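Local coordinates for tryptophan--tRNA ligase (PDB 3A04), which catalyses the ATP-dependent attachment of L-tryptophan to tRNA(Trp), releasing AMP and diphosphate, at residues I61-T75 with Y204-A216. Sequence-based numbering, arbitrary orientation.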
loop_
_atom_site.group_PDB
_atom_site.type_symbol
_atom_site.label_atom_id
_atom_site.label_comp_id
_atom_site.label_asym_id
_atom_site.label_seq_id
_atom_site.Cartn_x
_atom_site.Cartn_y
_atom_site.Cartn_z
ATOM N N ILE A 61 21.147 19.496 7.232
ATOM C CA ILE A 61 21.305 18.402 8.220
ATOM C C ILE A 61 22.358 18.759 9.249
ATOM O O ILE A 61 22.171 18.540 10.438
ATOM C CB ILE A 61 21.785 17.079 7.519
ATOM C CG1 ILE A 61 20.875 16.744 6.349
ATOM C CG2 ILE A 61 21.866 15.935 8.576
ATOM C CD1 ILE A 61 19.371 16.449 6.868
ATOM N N LEU A 62 23.493 19.249 8.753
ATOM C CA LEU A 62 24.667 19.486 9.567
ATOM C C LEU A 62 24.323 20.690 10.506
ATOM O O LEU A 62 24.718 20.699 11.698
ATOM C CB LEU A 62 25.861 19.828 8.614
ATOM C CG LEU A 62 26.447 18.550 7.915
ATOM C CD1 LEU A 62 27.530 18.921 6.846
ATOM C CD2 LEU A 62 26.970 17.493 8.914
ATOM N N GLU A 63 23.511 21.625 9.983
ATOM C CA GLU A 63 23.053 22.785 10.842
ATOM C C GLU A 63 22.244 22.242 12.003
ATOM O O GLU A 63 22.485 22.599 13.213
ATOM C CB GLU A 63 22.266 23.836 10.009
ATOM C CG GLU A 63 23.201 24.826 9.205
ATOM C CD GLU A 63 22.553 25.585 8.018
ATOM O OE1 GLU A 63 21.338 25.416 7.723
ATOM O OE2 GLU A 63 23.281 26.367 7.341
ATOM N N ALA A 64 21.278 21.370 11.692
ATOM C CA ALA A 64 20.539 20.738 12.833
ATOM C C ALA A 64 21.442 20.008 13.823
ATOM O O ALA A 64 21.332 20.144 15.104
ATOM C CB ALA A 64 19.472 19.775 12.289
ATOM N N LYS A 65 22.369 19.192 13.260
ATOM C CA LYS A 65 23.265 18.480 14.133
ATOM C C LYS A 65 24.103 19.392 15.056
ATOM O O LYS A 65 24.331 19.036 16.244
ATOM C CB LYS A 65 24.223 17.632 13.308
ATOM C CG LYS A 65 24.956 16.595 14.112
ATOM C CD LYS A 65 25.885 15.822 13.145
ATOM C CE LYS A 65 26.252 14.502 13.795
ATOM N NZ LYS A 65 27.034 14.650 15.089
ATOM N N ALA A 66 24.661 20.442 14.484
ATOM C CA ALA A 66 25.467 21.389 15.292
ATOM C C ALA A 66 24.661 22.075 16.436
ATOM O O ALA A 66 25.224 22.399 17.453
ATOM C CB ALA A 66 26.198 22.428 14.394
ATOM N N ARG A 67 23.357 22.266 16.304
ATOM C CA ARG A 67 22.658 22.890 17.409
ATOM C C ARG A 67 22.176 21.830 18.348
ATOM O O ARG A 67 21.490 22.158 19.335
ATOM C CB ARG A 67 21.506 23.780 16.975
ATOM C CG ARG A 67 20.442 23.132 16.099
ATOM C CD ARG A 67 19.210 24.083 16.016
ATOM N NE ARG A 67 18.292 23.584 15.012
ATOM C CZ ARG A 67 18.324 23.916 13.732
ATOM N NH1 ARG A 67 19.210 24.790 13.300
ATOM N NH2 ARG A 67 17.460 23.346 12.883
ATOM N N GLY A 68 22.510 20.551 18.045
ATOM C CA GLY A 68 22.323 19.487 19.030
ATOM C C GLY A 68 21.153 18.568 18.734
ATOM O O GLY A 68 20.805 17.697 19.580
ATOM N N GLU A 69 20.550 18.720 17.563
ATOM C CA GLU A 69 19.399 17.838 17.212
ATOM C C GLU A 69 19.961 16.408 16.814
ATOM O O GLU A 69 21.073 16.357 16.244
ATOM C CB GLU A 69 18.540 18.469 16.056
ATOM C CG GLU A 69 17.415 19.550 16.469
ATOM C CD GLU A 69 16.608 20.212 15.292
ATOM O OE1 GLU A 69 15.456 19.926 14.895
ATOM O OE2 GLU A 69 17.123 21.172 14.791
ATOM N N ARG A 70 19.270 15.308 17.137
ATOM C CA ARG A 70 19.762 13.979 16.638
ATOM C C ARG A 70 19.341 13.909 15.148
ATOM O O ARG A 70 18.185 14.264 14.833
ATOM C CB ARG A 70 19.241 12.782 17.434
ATOM C CG ARG A 70 19.991 11.420 17.076
ATOM C CD ARG A 70 21.417 11.285 17.610
ATOM N NE ARG A 70 22.085 10.002 17.274
ATOM C CZ ARG A 70 21.625 8.774 17.573
ATOM N NH1 ARG A 70 20.427 8.596 18.179
ATOM N NH2 ARG A 70 22.327 7.710 17.202
ATOM N N VAL A 71 20.291 13.585 14.247
ATOM C CA VAL A 71 20.057 13.526 12.759
ATOM C C VAL A 71 20.184 12.062 12.297
ATOM O O VAL A 71 20.719 11.260 13.053
ATOM C CB VAL A 71 20.954 14.435 11.921
ATOM C CG1 VAL A 71 20.585 15.887 12.153
ATOM C CG2 VAL A 71 22.535 14.241 12.182
ATOM N N ALA A 72 19.679 11.730 11.110
ATOM C CA ALA A 72 19.591 10.327 10.687
ATOM C C ALA A 72 20.064 10.144 9.254
ATOM O O ALA A 72 20.092 11.079 8.466
ATOM C CB ALA A 72 18.130 9.758 10.846
ATOM N N VAL A 73 20.469 8.921 8.946
ATOM C CA VAL A 73 20.725 8.540 7.582
ATOM C C VAL A 73 19.916 7.286 7.353
ATOM O O VAL A 73 19.757 6.449 8.287
ATOM C CB VAL A 73 22.291 8.305 7.310
ATOM C CG1 VAL A 73 22.900 7.273 8.284
ATOM C CG2 VAL A 73 22.484 7.840 5.850
ATOM N N LEU A 74 19.405 7.125 6.125
ATOM C CA LEU A 74 18.551 6.023 5.799
ATOM C C LEU A 74 19.004 5.465 4.462
ATOM O O LEU A 74 19.313 6.256 3.537
ATOM C CB LEU A 74 17.060 6.548 5.691
ATOM C CG LEU A 74 16.281 5.304 5.202
ATOM C CD1 LEU A 74 15.334 4.595 6.099
ATOM C CD2 LEU A 74 15.796 5.366 3.694
ATOM N N THR A 75 19.050 4.133 4.299
ATOM C CA THR A 75 19.137 3.623 2.944
ATOM C C THR A 75 18.385 2.298 2.893
ATOM O O THR A 75 18.024 1.729 3.946
ATOM C CB THR A 75 20.673 3.371 2.547
ATOM O OG1 THR A 75 20.734 2.995 1.172
ATOM C CG2 THR A 75 21.217 2.200 3.400
ATOM N N TYR A 204 8.511 6.650 14.912
ATOM C CA TYR A 204 9.796 6.000 14.598
ATOM C C TYR A 204 10.968 6.795 15.148
ATOM O O TYR A 204 12.103 6.530 14.735
ATOM C CB TYR A 204 9.938 5.835 13.054
ATOM C CG TYR A 204 8.834 4.890 12.573
ATOM C CD1 TYR A 204 8.890 3.534 12.892
ATOM C CD2 TYR A 204 7.706 5.389 11.897
ATOM C CE1 TYR A 204 7.815 2.617 12.472
ATOM C CE2 TYR A 204 6.640 4.521 11.448
ATOM C CZ TYR A 204 6.702 3.148 11.774
ATOM O OH TYR A 204 5.685 2.286 11.374
ATOM N N GLY A 205 10.697 7.798 16.008
ATOM C CA GLY A 205 11.770 8.580 16.636
ATOM C C GLY A 205 11.802 10.054 16.239
ATOM O O GLY A 205 12.548 10.831 16.818
ATOM N N GLY A 206 11.001 10.465 15.259
ATOM C CA GLY A 206 10.850 11.881 15.029
ATOM C C GLY A 206 12.046 12.590 14.392
ATOM O O GLY A 206 12.378 13.767 14.773
ATOM N N TYR A 207 12.709 11.876 13.477
ATOM C CA TYR A 207 13.937 12.346 12.839
ATOM C C TYR A 207 13.627 13.157 11.581
ATOM O O TYR A 207 13.508 12.663 10.437
ATOM C CB TYR A 207 14.936 11.199 12.526
ATOM C CG TYR A 207 15.467 10.457 13.740
ATOM C CD1 TYR A 207 16.679 10.847 14.357
ATOM C CD2 TYR A 207 14.845 9.314 14.191
ATOM C CE1 TYR A 207 17.178 10.139 15.459
ATOM C CE2 TYR A 207 15.358 8.602 15.302
ATOM C CZ TYR A 207 16.516 9.051 15.916
ATOM O OH TYR A 207 17.037 8.367 17.010
ATOM N N ARG A 208 13.425 14.432 11.794
ATOM C CA ARG A 208 13.028 15.244 10.703
ATOM C C ARG A 208 14.178 15.453 9.706
ATOM O O ARG A 208 13.961 15.588 8.483
ATOM C CB ARG A 208 12.616 16.633 11.280
ATOM C CG ARG A 208 12.725 17.690 10.177
ATOM C CD ARG A 208 12.028 18.977 10.631
ATOM N NE ARG A 208 10.570 18.774 10.772
ATOM C CZ ARG A 208 9.805 19.747 11.263
ATOM N NH1 ARG A 208 10.387 20.899 11.683
ATOM N NH2 ARG A 208 8.506 19.574 11.339
ATOM N N HIS A 209 15.397 15.460 10.216
ATOM C CA HIS A 209 16.536 15.748 9.350
ATOM C C HIS A 209 17.197 14.391 8.944
ATOM O O HIS A 209 17.848 13.753 9.780
ATOM C CB HIS A 209 17.473 16.617 10.143
ATOM C CG HIS A 209 16.824 17.880 10.623
ATOM N ND1 HIS A 209 16.474 18.875 9.739
ATOM C CD2 HIS A 209 16.381 18.283 11.841
ATOM C CE1 HIS A 209 15.854 19.852 10.383
ATOM N NE2 HIS A 209 15.756 19.511 11.647
ATOM N N VAL A 210 17.010 13.985 7.697
ATOM C CA VAL A 210 17.465 12.655 7.249
ATOM C C VAL A 210 18.268 12.850 5.983
ATOM O O VAL A 210 17.873 13.617 5.119
ATOM C CB VAL A 210 16.270 11.774 6.783
ATOM C CG1 VAL A 210 16.760 10.269 6.534
ATOM C CG2 VAL A 210 15.208 11.811 7.773
ATOM N N VAL A 211 19.373 12.111 5.833
ATOM C CA VAL A 211 20.132 12.220 4.601
ATOM C C VAL A 211 20.122 10.836 3.972
ATOM O O VAL A 211 20.059 9.817 4.675
ATOM C CB VAL A 211 21.606 12.762 4.866
ATOM C CG1 VAL A 211 22.452 11.802 5.896
ATOM C CG2 VAL A 211 22.349 12.990 3.501
ATOM N N VAL A 212 20.090 10.770 2.641
ATOM C CA VAL A 212 20.069 9.485 1.943
ATOM C C VAL A 212 21.272 9.469 0.999
ATOM O O VAL A 212 21.386 10.365 0.097
ATOM C CB VAL A 212 18.805 9.375 1.096
ATOM C CG1 VAL A 212 18.657 7.978 0.399
ATOM C CG2 VAL A 212 17.496 9.653 1.994
ATOM N N PRO A 213 22.178 8.457 1.146
ATOM C CA PRO A 213 23.305 8.460 0.218
ATOM C C PRO A 213 22.971 7.707 -1.047
ATOM O O PRO A 213 22.519 6.562 -0.967
ATOM C CB PRO A 213 24.409 7.743 1.010
ATOM C CG PRO A 213 23.686 6.743 1.928
ATOM C CD PRO A 213 22.327 7.471 2.236
ATOM N N VAL A 214 23.195 8.296 -2.215
ATOM C CA VAL A 214 22.727 7.656 -3.449
ATOM C C VAL A 214 23.710 7.923 -4.605
ATOM O O VAL A 214 24.629 8.740 -4.457
ATOM C CB VAL A 214 21.356 8.193 -3.968
ATOM C CG1 VAL A 214 20.178 7.879 -3.045
ATOM C CG2 VAL A 214 21.397 9.674 -4.204
ATOM N N GLY A 215 23.490 7.240 -5.720
ATOM C CA GLY A 215 24.143 7.612 -6.994
ATOM C C GLY A 215 23.240 8.621 -7.718
ATOM O O GLY A 215 22.019 8.678 -7.452
ATOM N N ALA A 216 23.789 9.371 -8.696
ATOM C CA ALA A 216 22.965 10.381 -9.447
ATOM C C ALA A 216 21.776 9.760 -10.124
ATOM O O ALA A 216 20.701 10.395 -10.297
ATOM C CB ALA A 216 23.836 11.113 -10.522
HETATM O O HOH W 1 16.223 14.636 12.882
HETATM O O HOH W 2 20.338 5.040 -0.501
#
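Ala-72 and Val-73 pair in parallel with Val-210 and Val-211, the axes of strands 72-75 and 210-215 passing 4.6 Å apart at 38°. Three backbone bonds define the register: Ala-72 N to His-209 O, Val-211 N to Ala-72 O and Leu-74 N to Val-211 O. Water 1 extends this ladder before the strands begin, donating to Arg-70 O and accepting from His-209 N; water 2 joins Thr-75 OG1 to Pro-213 O at the other end.

The His-209 imidazole lies between two aliphatic groups. Ala-64 CB sits 3.6 Å from the ring centroid and 18° off its normal, a CH-pi contact, while Arg-208 CG covers the opposite face. With CG anti to its carbonyl carbon, the ring extends to the turn after helix 58-66, and His-209 NE2 gives a weak bond to Glu-69 OE1 (3.3 Å, 131° at hydrogen). OE1 meets the ring edge in its plane, while the carboxylate stands almost perpendicular to the ring; Glu-69 OE2 forms a salt bridge with Arg-67 NE at 2.7 Å.

Beyond the imidazole, Ile-61 CD1 reaches the peptide at Val-210 N (3.5 Å). On the sheet face carrying Val-73 and Val-211, Val-73 CG2 meets Pro-213 CD at 3.6 Å, the side chains crossing at about a right angle. On the face of Ala-72 and Val-210, Ala-72 CB touches Tyr-207 CB, and Leu-74 CB touches Val-210 CG1. Arg-70 CG meets the edge of the Tyr-207 ring at CE1 (3.5 Å), but its guanidinium turns to Gly-101 O and Asp-145.

Strand 72-77 also pairs with 103-108 and strand 210-215 with 242-246, placing this contact inside the sheet of the Rossmann-type catalytic domain of class I synthetases. ND1 of His-209 bonds Glu-239, so the two carboxylates might favour a protonated imidazole, an effect that nearby Arg-67, salt-bridged to Glu-69, would partly offset.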